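PDB 3QY3: thioesterase from Pseudomonas aeruginosa, which probably hydrolyses fatty acyl-CoA thioesters, as a member of the hotdog-fold thioesterases. Local coordinates for residues 45-56 with 83-92; 91-102 with 113-121. All coordinates share one frame; numbering follows the deposited sequence.

In the fold
The two interactions follow one another along the chain and share V91 and V92, where the loop after strand 76-87 passes into the approach to strand 96-106. Interaction 1 sets the start of helix 51-66 against strand 76-87 and that loop; interaction 2 is the antiparallel hairpin of strands 96-106 and 110-119. Their centres lie about 9 Å apart. They touch through a probable hydrogen bond from H85 ND1 to H115 NE2 (2.9 Å) and through L56, whose CD2 is 3.4 Å from H115 CG and 3.6 Å from L117 CD1. Together they show the hotdog plan, a curved antiparallel sheet wrapped round a central helix.

Interaction 1. Residues 45-56 with 83-92; sequences GHVNNTLYFQYL and SLHTYLKPVV
At the start of the central helix of the hotdog fold, Y52 and F53 pack against H85 and Y87 of strand 83-87 in an aromatic cluster. The axes of helix 51-56 and strand 83-87 come within 10.3 Å at an angle of 120°, a span bridged by side chains. H85 turns a ring edge to the face of F53, with planes 70° apart and centroids 5.8 Å apart. The strand backbone directs the H85 CA-CB bond toward the helix, and CB lies 3.6 Å from F53 CZ. The H85 ring is nearly parallel to that of Y52 but slid aside, and its ND1 probably bonds to H115 of strand 110-119. Y52 CD2 lies at the edge of the Y87 ring, 3.7 Å from Y87 CE1, the two rings meeting obliquely, while the N49 amide carbon sits over a face of the Y87 ring. Y87 OH is 3.1 Å from N49 O.

Before the helix, the backbone bond from V47 N to V91 O (2.9 Å, 168° at the hydrogen) is nearly straight and ties the two loops. Y52 OH accepts a weak bond from V91 N, and V91 CG2 meets the edge of the same ring. H46 lies alongside P90, whose CB makes a CH-pi contact over the imidazole face, 4.1 Å from the centroid. Beyond the chain, F53 stacks on F53 of the second subunit, whose strand pairs with 83-86: the continuous sheet of a hotdog dimer.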
loop_
_atom_site.group_PDB
_atom_site.type_symbol
_atom_site.label_atom_id
_atom_site.label_comp_id
_atom_site.label_asym_id
_atom_site.label_seq_id
_atom_site.Cartn_x
_atom_site.Cartn_y
_atom_site.Cartn_z
ATOM N N GLY A 45 -9.769 6.053 -10.485
ATOM C CA GLY A 45 -9.898 7.379 -9.987
ATOM C C GLY A 45 -10.829 7.524 -8.803
ATOM O O GLY A 45 -11.391 8.620 -8.552
ATOM N N HIS A 46 -10.986 6.452 -8.040
ATOM C CA HIS A 46 -11.631 6.541 -6.744
ATOM C C HIS A 46 -10.746 5.740 -5.789
ATOM O O HIS A 46 -9.839 5.009 -6.232
ATOM C CB HIS A 46 -13.030 5.861 -6.695
ATOM C CG HIS A 46 -13.872 6.024 -7.911
ATOM N ND1 HIS A 46 -14.105 4.981 -8.782
ATOM C CD2 HIS A 46 -14.638 7.062 -8.343
ATOM C CE1 HIS A 46 -14.909 5.406 -9.756
ATOM N NE2 HIS A 46 -15.268 6.658 -9.496
ATOM N N VAL A 47 -11.026 5.806 -4.502
ATOM C CA VAL A 47 -10.227 5.052 -3.543
ATOM C C VAL A 47 -10.297 3.552 -3.894
ATOM O O VAL A 47 -11.390 3.011 -4.177
ATOM C CB VAL A 47 -10.783 5.263 -2.105
ATOM C CG1 VAL A 47 -10.207 4.186 -1.061
ATOM C CG2 VAL A 47 -10.481 6.728 -1.594
ATOM N N ASN A 48 -9.161 2.883 -3.924
ATOM C CA ASN A 48 -9.122 1.449 -4.256
ATOM C C ASN A 48 -9.896 0.633 -3.202
ATOM O O ASN A 48 -9.738 0.890 -1.980
ATOM C CB ASN A 48 -7.641 1.004 -4.292
ATOM C CG ASN A 48 -7.503 -0.465 -4.623
ATOM O OD1 ASN A 48 -7.719 -0.893 -5.763
ATOM N ND2 ASN A 48 -7.119 -1.248 -3.620
ATOM N N ASN A 49 -10.639 -0.401 -3.635
ATOM C CA ASN A 49 -11.503 -1.131 -2.704
ATOM C C ASN A 49 -10.783 -1.735 -1.554
ATOM O O ASN A 49 -11.337 -1.800 -0.439
ATOM C CB ASN A 49 -12.220 -2.204 -3.435
ATOM C CG ASN A 49 -13.325 -1.667 -4.200
ATOM O OD1 ASN A 49 -13.711 -0.492 -4.022
ATOM N ND2 ASN A 49 -13.783 -2.447 -5.151
ATOM N N THR A 50 -9.543 -2.162 -1.743
ATOM C CA THR A 50 -8.685 -2.693 -0.648
ATOM C C THR A 50 -8.483 -1.707 0.508
ATOM O O THR A 50 -8.408 -2.089 1.685
ATOM C CB THR A 50 -7.258 -3.114 -1.213
ATOM O OG1 THR A 50 -7.436 -4.114 -2.218
ATOM C CG2 THR A 50 -6.323 -3.668 -0.095
ATOM N N LEU A 51 -8.312 -0.423 0.155
ATOM C CA LEU A 51 -7.975 0.613 1.121
ATOM C C LEU A 51 -9.073 0.809 2.208
ATOM O O LEU A 51 -8.760 1.225 3.305
ATOM C CB LEU A 51 -7.605 1.935 0.444
ATOM C CG LEU A 51 -6.111 2.165 0.181
ATOM C CD1 LEU A 51 -5.369 2.437 1.563
ATOM C CD2 LEU A 51 -5.522 0.986 -0.548
ATOM N N TYR A 52 -10.326 0.479 1.913
ATOM C CA TYR A 52 -11.376 0.613 2.921
ATOM C C TYR A 52 -11.096 -0.251 4.121
ATOM O O TYR A 52 -11.349 0.135 5.263
ATOM C CB TYR A 52 -12.738 0.273 2.357
ATOM C CG TYR A 52 -13.215 1.337 1.373
ATOM C CD1 TYR A 52 -13.665 2.570 1.802
ATOM C CD2 TYR A 52 -13.051 1.170 0.049
ATOM C CE1 TYR A 52 -14.044 3.552 0.903
ATOM C CE2 TYR A 52 -13.442 2.118 -0.879
ATOM C CZ TYR A 52 -13.929 3.346 -0.417
ATOM O OH TYR A 52 -14.305 4.289 -1.358
ATOM N N PHE A 53 -10.438 -1.381 3.875
ATOM C CA PHE A 53 -10.036 -2.248 4.992
ATOM C C PHE A 53 -8.923 -1.702 5.855
ATOM O O PHE A 53 -8.900 -1.973 7.065
ATOM C CB PHE A 53 -9.738 -3.643 4.464
ATOM C CG PHE A 53 -10.955 -4.352 3.908
ATOM C CD1 PHE A 53 -11.944 -4.833 4.726
ATOM C CD2 PHE A 53 -11.107 -4.481 2.549
ATOM C CE1 PHE A 53 -13.082 -5.505 4.201
ATOM C CE2 PHE A 53 -12.224 -5.074 2.038
ATOM C CZ PHE A 53 -13.205 -5.627 2.862
ATOM N N GLN A 54 -8.081 -0.862 5.238
ATOM C CA GLN A 54 -7.069 -0.143 6.002
ATOM C C GLN A 54 -7.727 0.924 6.848
ATOM O O GLN A 54 -7.283 1.175 7.990
ATOM C CB GLN A 54 -6.000 0.454 5.105
ATOM C CG GLN A 54 -4.921 1.111 5.868
ATOM C CD GLN A 54 -3.643 1.404 5.047
ATOM O OE1 GLN A 54 -3.482 2.477 4.433
ATOM N NE2 GLN A 54 -2.701 0.439 5.064
ATOM N N TYR A 55 -8.705 1.622 6.268
ATOM C CA TYR A 55 -9.465 2.599 7.045
ATOM C C TYR A 55 -10.140 1.985 8.256
ATOM O O TYR A 55 -10.026 2.519 9.398
ATOM C CB TYR A 55 -10.487 3.341 6.173
ATOM C CG TYR A 55 -9.981 4.042 4.929
ATOM C CD1 TYR A 55 -8.673 4.399 4.783
ATOM C CD2 TYR A 55 -10.863 4.399 3.917
ATOM C CE1 TYR A 55 -8.175 5.020 3.589
ATOM C CE2 TYR A 55 -10.410 5.088 2.785
ATOM C CZ TYR A 55 -9.077 5.406 2.646
ATOM O OH TYR A 55 -8.723 6.020 1.475
ATOM N N LEU A 56 -10.742 0.814 8.045
ATOM C CA LEU A 56 -11.414 0.066 9.136
ATOM C C LEU A 56 -10.396 -0.398 10.177
ATOM O O LEU A 56 -10.597 -0.246 11.384
ATOM C CB LEU A 56 -12.184 -1.119 8.583
ATOM C CG LEU A 56 -13.401 -0.735 7.754
ATOM C CD1 LEU A 56 -13.891 -1.996 7.034
ATOM C CD2 LEU A 56 -14.525 -0.092 8.565
ATOM N N SER A 83 -13.895 -10.460 7.914
ATOM C CA SER A 83 -14.250 -9.121 7.495
ATOM C C SER A 83 -15.290 -9.182 6.445
ATOM O O SER A 83 -15.112 -9.933 5.492
ATOM C CB SER A 83 -13.022 -8.419 6.831
ATOM O OG SER A 83 -11.989 -8.159 7.835
ATOM N N LEU A 84 -16.333 -8.366 6.594
ATOM C CA LEU A 84 -17.361 -8.232 5.597
ATOM C C LEU A 84 -17.539 -6.763 5.325
ATOM O O LEU A 84 -17.639 -5.956 6.238
ATOM C CB LEU A 84 -18.685 -8.810 6.083
ATOM C CG LEU A 84 -19.915 -8.468 5.193
ATOM C CD1 LEU A 84 -19.915 -9.279 4.004
ATOM C CD2 LEU A 84 -21.280 -8.658 5.962
ATOM N N HIS A 85 -17.551 -6.389 4.040
ATOM C CA HIS A 85 -17.788 -5.040 3.693
ATOM C C HIS A 85 -18.613 -4.941 2.433
ATOM O O HIS A 85 -18.262 -5.564 1.426
ATOM C CB HIS A 85 -16.472 -4.255 3.494
ATOM C CG HIS A 85 -16.683 -2.792 3.259
ATOM N ND1 HIS A 85 -16.901 -1.910 4.274
ATOM C CD2 HIS A 85 -16.612 -2.053 2.135
ATOM C CE1 HIS A 85 -17.083 -0.709 3.775
ATOM N NE2 HIS A 85 -16.861 -0.767 2.480
ATOM N N THR A 86 -19.655 -4.126 2.498
ATOM C CA THR A 86 -20.485 -3.789 1.372
ATOM C C THR A 86 -20.184 -2.367 0.897
ATOM O O THR A 86 -20.226 -1.429 1.701
ATOM C CB THR A 86 -21.980 -3.885 1.748
ATOM O OG1 THR A 86 -22.217 -5.210 2.178
ATOM C CG2 THR A 86 -22.859 -3.596 0.554
ATOM N N TYR A 87 -19.852 -2.246 -0.398
ATOM C CA TYR A 87 -19.443 -1.028 -1.065
ATOM C C TYR A 87 -20.682 -0.373 -1.673
ATOM O O TYR A 87 -21.333 -0.897 -2.589
ATOM C CB TYR A 87 -18.405 -1.232 -2.197
ATOM C CG TYR A 87 -17.146 -1.923 -1.734
ATOM C CD1 TYR A 87 -16.015 -1.192 -1.411
ATOM C CD2 TYR A 87 -17.082 -3.298 -1.677
ATOM C CE1 TYR A 87 -14.880 -1.832 -0.964
ATOM C CE2 TYR A 87 -15.917 -3.953 -1.241
ATOM C CZ TYR A 87 -14.833 -3.185 -0.902
ATOM O OH TYR A 87 -13.717 -3.822 -0.510
ATOM N N LEU A 88 -20.981 0.829 -1.199
ATOM C CA LEU A 88 -22.185 1.493 -1.644
ATOM C C LEU A 88 -21.957 2.753 -2.460
ATOM O O LEU A 88 -22.707 3.034 -3.411
ATOM C CB LEU A 88 -23.070 1.787 -0.422
ATOM C CG LEU A 88 -23.525 0.538 0.333
ATOM C CD1 LEU A 88 -24.182 0.862 1.685
ATOM C CD2 LEU A 88 -24.398 -0.286 -0.573
ATOM N N LYS A 89 -20.962 3.519 -2.109
ATOM C CA LYS A 89 -20.668 4.765 -2.847
ATOM C C LYS A 89 -19.142 4.937 -2.826
ATOM O O LYS A 89 -18.500 4.675 -1.794
ATOM C CB LYS A 89 -21.297 5.985 -2.184
ATOM C CG LYS A 89 -22.783 5.856 -1.843
ATOM C CD LYS A 89 -23.449 7.167 -1.199
ATOM C CE LYS A 89 -22.897 8.501 -1.665
ATOM N NZ LYS A 89 -23.282 8.950 -3.058
ATOM N N PRO A 90 -18.581 5.379 -3.941
ATOM C CA PRO A 90 -17.117 5.584 -3.995
ATOM C C PRO A 90 -16.706 6.834 -3.297
ATOM O O PRO A 90 -17.490 7.786 -3.199
ATOM C CB PRO A 90 -16.831 5.677 -5.515
ATOM C CG PRO A 90 -18.104 6.162 -6.097
ATOM C CD PRO A 90 -19.227 5.676 -5.231
ATOM N N VAL A 91 -15.454 6.851 -2.847
ATOM C CA VAL A 91 -14.850 8.038 -2.256
ATOM C C VAL A 91 -13.793 8.514 -3.238
ATOM O O VAL A 91 -13.046 7.717 -3.809
ATOM C CB VAL A 91 -14.237 7.746 -0.903
ATOM C CG1 VAL A 91 -13.420 8.958 -0.332
ATOM C CG2 VAL A 91 -15.275 7.234 0.155
ATOM N N VAL A 92 -13.726 9.827 -3.411
ATOM C CA VAL A 92 -12.763 10.452 -4.268
ATOM C C VAL A 92 -11.936 11.478 -3.490
ATOM O O VAL A 92 -12.478 12.338 -2.823
ATOM C CB VAL A 92 -13.461 11.067 -5.451
ATOM C CG1 VAL A 92 -12.507 11.886 -6.368
ATOM C CG2 VAL A 92 -14.131 9.968 -6.311
#

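Interaction 2. Residues 91-102 with 113-121; sequences VVHPATVVVELY and LEHRLHTLE
Strands 96-102 and 113-119 run antiparallel, their axes 4.4 Å apart at closest and 152° between directions, with V98-H118, E100-R116 and Y102-E114 as hydrogen-bonded pairs. Each of these pairs makes two backbone bonds, the V98 N to H118 O bond measuring 2.8 Å with 177° at the hydrogen. L120 N to T96 O extends the series past the strand end.

On the face carrying V98, E100 and Y102, one carboxylate oxygen gathers three partners, two of them in the modelled conformers of R116 and H118, each of which has a second. E100 OE1 there forms a salt bridge with R116 NH1 (3.2 Å), arriving at the guanidinium edge and near its plane. H118 NE2 gives the same oxygen a weak bond of 3.0 Å, its ring plane 83° from the carboxylate. Y102 OH donates to it at 2.8 Å from well above the carboxylate plane. The E100 chain runs extended beyond CG, carrying the carboxylate across to H118, two residues beyond its backbone partner. In these conformers the convergence probably favours the charged carboxylate; H118 ND1, in turn, is bonded to G125 O.

The other face is largely apolar. L117 CD1 nestles alongside V99 CG2 (3.5 Å), and L117 CG meets V97 CG1 at 3.9 Å. L101 CD2 packs on H115 CB (4.0 Å), while the H115 ring leads away to H85.

Helix 51-66 covers this second face, with L56 on H115 and L117 and A59 on V99. Strand 28-35 pairs with 96-106, and strand 128-138 pairs with 110-119, placing the hairpin between them in the sheet.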
loop_
_atom_site.group_PDB
_atom_site.type_symbol
_atom_site.label_atom_id
_atom_site.label_comp_id
_atom_site.label_asym_id
_atom_site.label_seq_id
_atom_site.Cartn_x
_atom_site.Cartn_y
_atom_site.Cartn_z
ATOM N N VAL A 91 -15.454 6.851 -2.847
ATOM C CA VAL A 91 -14.850 8.038 -2.256
ATOM C C VAL A 91 -13.793 8.514 -3.238
ATOM O O VAL A 91 -13.046 7.717 -3.809
ATOM C CB VAL A 91 -14.237 7.746 -0.903
ATOM C CG1 VAL A 91 -13.420 8.958 -0.332
ATOM C CG2 VAL A 91 -15.275 7.234 0.155
ATOM N N VAL A 92 -13.726 9.827 -3.411
ATOM C CA VAL A 92 -12.763 10.452 -4.268
ATOM C C VAL A 92 -11.936 11.478 -3.490
ATOM O O VAL A 92 -12.478 12.338 -2.823
ATOM C CB VAL A 92 -13.461 11.067 -5.451
ATOM C CG1 VAL A 92 -12.507 11.886 -6.368
ATOM C CG2 VAL A 92 -14.131 9.968 -6.311
ATOM N N HIS A 93 -10.616 11.414 -3.647
ATOM C CA HIS A 93 -9.718 12.420 -3.043
ATOM C C HIS A 93 -9.990 13.833 -3.574
ATOM O O HIS A 93 -10.256 14.022 -4.769
ATOM C CB HIS A 93 -8.273 12.011 -3.357
ATOM C CG HIS A 93 -7.219 12.847 -2.686
ATOM N ND1 HIS A 93 -6.751 14.021 -3.216
ATOM C CD2 HIS A 93 -6.547 12.665 -1.518
ATOM C CE1 HIS A 93 -5.812 14.522 -2.418
ATOM N NE2 HIS A 93 -5.645 13.701 -1.397
ATOM N N PRO A 94 -9.866 14.857 -2.721
ATOM C CA PRO A 94 -9.586 14.820 -1.301
ATOM C C PRO A 94 -10.895 14.489 -0.537
ATOM O O PRO A 94 -11.969 14.957 -0.912
ATOM C CB PRO A 94 -9.139 16.233 -0.982
ATOM C CG PRO A 94 -9.708 17.072 -2.045
ATOM C CD PRO A 94 -9.880 16.243 -3.255
ATOM N N ALA A 95 -10.768 13.800 0.581
ATOM C CA ALA A 95 -11.906 13.473 1.397
ATOM C C ALA A 95 -11.379 12.962 2.738
ATOM O O ALA A 95 -10.227 12.538 2.846
ATOM C CB ALA A 95 -12.769 12.354 0.717
ATOM N N THR A 96 -12.233 13.039 3.745
ATOM C CA THR A 96 -11.981 12.414 5.046
ATOM C C THR A 96 -13.063 11.376 5.301
ATOM O O THR A 96 -14.263 11.690 5.350
ATOM C CB THR A 96 -11.939 13.458 6.173
ATOM O OG1 THR A 96 -10.881 14.383 5.868
ATOM C CG2 THR A 96 -11.731 12.775 7.540
ATOM N N VAL A 97 -12.651 10.119 5.417
ATOM C CA VAL A 97 -13.588 9.049 5.684
ATOM C C VAL A 97 -13.882 9.026 7.178
ATOM O O VAL A 97 -12.994 9.148 7.981
ATOM C CB VAL A 97 -13.058 7.674 5.201
ATOM C CG1 VAL A 97 -13.890 6.516 5.788
ATOM C CG2 VAL A 97 -13.051 7.645 3.638
ATOM N N VAL A 98 -15.146 8.845 7.531
ATOM C CA VAL A 98 -15.579 8.751 8.900
ATOM C C VAL A 98 -16.002 7.331 9.076
ATOM O O VAL A 98 -16.875 6.803 8.362
ATOM C CB VAL A 98 -16.761 9.757 9.248
ATOM C CG1 VAL A 98 -17.260 9.559 10.675
ATOM C CG2 VAL A 98 -16.271 11.226 9.078
ATOM N N VAL A 99 -15.345 6.679 10.015
ATOM C CA VAL A 99 -15.630 5.302 10.338
ATOM C C VAL A 99 -16.324 5.253 11.707
ATOM O O VAL A 99 -15.759 5.658 12.745
ATOM C CB VAL A 99 -14.353 4.450 10.485
ATOM C CG1 VAL A 99 -14.751 2.989 10.850
ATOM C CG2 VAL A 99 -13.543 4.423 9.133
ATOM N N GLU A 100 -17.559 4.802 11.732
ATOM C CA GLU A 100 -18.275 4.530 12.973
ATOM C C GLU A 100 -18.245 3.041 13.288
ATOM O O GLU A 100 -18.619 2.217 12.429
ATOM C CB GLU A 100 -19.745 4.957 12.854
ATOM C CG GLU A 100 -19.909 6.447 12.580
ATOM C CD GLU A 100 -21.356 6.874 12.345
ATOM O OE1 GLU A 100 -22.183 6.087 11.889
ATOM O OE2 GLU A 100 -21.639 8.030 12.594
ATOM N N LEU A 101 -17.763 2.722 14.495
ATOM C CA LEU A 101 -17.750 1.379 15.033
ATOM C C LEU A 101 -18.831 1.201 16.111
ATOM O O LEU A 101 -18.899 1.957 17.099
ATOM C CB LEU A 101 -16.396 1.066 15.612
ATOM C CG LEU A 101 -15.154 1.140 14.698
ATOM C CD1 LEU A 101 -13.868 0.851 15.529
ATOM C CD2 LEU A 101 -15.328 0.208 13.490
ATOM N N TYR A 102 -19.630 0.158 15.907
ATOM C CA TYR A 102 -20.756 -0.207 16.789
ATOM C C TYR A 102 -20.541 -1.576 17.405
ATOM O O TYR A 102 -20.011 -2.477 16.790
ATOM C CB TYR A 102 -22.086 -0.216 16.005
ATOM C CG TYR A 102 -22.477 1.158 15.503
ATOM C CD1 TYR A 102 -23.230 2.017 16.292
ATOM C CD2 TYR A 102 -22.107 1.586 14.228
ATOM C CE1 TYR A 102 -23.621 3.264 15.821
ATOM C CE2 TYR A 102 -22.477 2.853 13.771
ATOM C CZ TYR A 102 -23.202 3.677 14.563
ATOM O OH TYR A 102 -23.560 4.921 14.082
ATOM N N LEU A 113 -17.653 -6.301 15.641
ATOM C CA LEU A 113 -17.682 -4.865 15.526
ATOM C C LEU A 113 -18.324 -4.510 14.217
ATOM O O LEU A 113 -17.790 -4.845 13.140
ATOM C CB LEU A 113 -16.272 -4.271 15.534
ATOM C CG LEU A 113 -15.447 -4.065 16.730
ATOM C CD1 LEU A 113 -14.034 -3.419 16.269
ATOM C CD2 LEU A 113 -16.253 -3.169 17.749
ATOM N N GLU A 114 -19.444 -3.823 14.294
ATOM C CA GLU A 114 -20.189 -3.448 13.121
ATOM C C GLU A 114 -19.707 -2.078 12.715
ATOM O O GLU A 114 -19.404 -1.238 13.584
ATOM C CB GLU A 114 -21.666 -3.466 13.448
ATOM C CG GLU A 114 -22.058 -4.802 13.948
ATOM C CD GLU A 114 -23.059 -5.458 13.143
ATOM O OE1 GLU A 114 -22.863 -5.514 11.913
ATOM O OE2 GLU A 114 -24.061 -5.886 13.769
ATOM N N HIS A 115 -19.641 -1.807 11.411
ATOM C CA HIS A 115 -19.163 -0.548 10.955
ATOM C C HIS A 115 -20.062 0.112 9.904
ATOM O O HIS A 115 -20.782 -0.575 9.142
ATOM C CB HIS A 115 -17.692 -0.653 10.435
ATOM C CG HIS A 115 -17.527 -1.454 9.169
ATOM N ND1 HIS A 115 -17.058 -2.745 9.169
ATOM C CD2 HIS A 115 -17.741 -1.130 7.865
ATOM C CE1 HIS A 115 -16.966 -3.169 7.917
ATOM N NE2 HIS A 115 -17.426 -2.222 7.109
ATOM N N ARG A 116 -20.003 1.443 9.898
ATOM C CA ARG A 116 -20.589 2.237 8.844
ATOM C C ARG A 116 -19.597 3.324 8.481
ATOM O O ARG A 116 -18.911 3.885 9.368
ATOM C CB ARG A 116 -21.935 2.801 9.272
ATOM C CG ARG A 116 -22.993 1.697 9.250
ATOM C CD ARG A 116 -24.319 2.109 9.853
ATOM N NE ARG A 116 -25.097 2.919 8.939
ATOM C CZ ARG A 116 -25.079 4.238 8.954
ATOM N NH1 ARG A 116 -24.302 4.858 9.834
ATOM N NH2 ARG A 116 -25.829 4.925 8.099
ATOM N N LEU A 117 -19.493 3.583 7.184
ATOM C CA LEU A 117 -18.544 4.524 6.640
ATOM C C LEU A 117 -19.292 5.677 5.947
ATOM O O LEU A 117 -20.255 5.453 5.218
ATOM C CB LEU A 117 -17.687 3.781 5.628
ATOM C CG LEU A 117 -16.291 3.405 5.947
ATOM C CD1 LEU A 117 -16.193 2.865 7.378
ATOM C CD2 LEU A 117 -15.763 2.524 4.820
ATOM N N HIS A 118 -18.889 6.916 6.260
ATOM C CA HIS A 118 -19.433 8.136 5.678
ATOM C C HIS A 118 -18.174 8.995 5.285
ATOM O O HIS A 118 -17.045 8.576 5.457
ATOM C CB HIS A 118 -20.287 8.918 6.709
ATOM C CG HIS A 118 -21.286 8.086 7.486
ATOM N ND1 HIS A 118 -22.469 7.628 6.946
ATOM C CD2 HIS A 118 -21.294 7.697 8.782
ATOM C CE1 HIS A 118 -23.150 6.971 7.865
ATOM N NE2 HIS A 118 -22.451 6.984 8.987
ATOM N N THR A 119 -18.410 10.212 4.852
ATOM C CA THR A 119 -17.327 11.209 4.692
ATOM C C THR A 119 -17.694 12.408 5.560
ATOM O O THR A 119 -18.854 12.621 5.906
ATOM C CB THR A 119 -17.062 11.606 3.207
ATOM O OG1 THR A 119 -18.211 12.269 2.659
ATOM C CG2 THR A 119 -16.631 10.391 2.337
ATOM N N LEU A 120 -16.711 13.230 5.880
ATOM C CA LEU A 120 -16.979 14.431 6.614
ATOM C C LEU A 120 -17.963 15.336 5.880
ATOM O O LEU A 120 -18.827 15.911 6.535
ATOM C CB LEU A 120 -15.722 15.238 6.845
ATOM C CG LEU A 120 -15.011 15.120 8.180
ATOM C CD1 LEU A 120 -14.024 16.275 8.262
ATOM C CD2 LEU A 120 -15.987 15.056 9.382
ATOM N N GLU A 121 -17.823 15.468 4.564
ATOM C CA GLU A 121 -18.729 16.339 3.780
ATOM C C GLU A 121 -20.121 15.731 3.569
ATOM O O GLU A 121 -21.062 16.420 3.189
ATOM C CB GLU A 121 -18.080 16.679 2.424
ATOM C CG GLU A 121 -18.199 15.603 1.416
ATOM C CD GLU A 121 -17.580 15.941 0.055
ATOM O OE1 GLU A 121 -17.138 17.085 -0.208
ATOM O OE2 GLU A 121 -17.532 15.017 -0.778
HETATM O O HOH W 1 -14.072 16.226 -1.446
#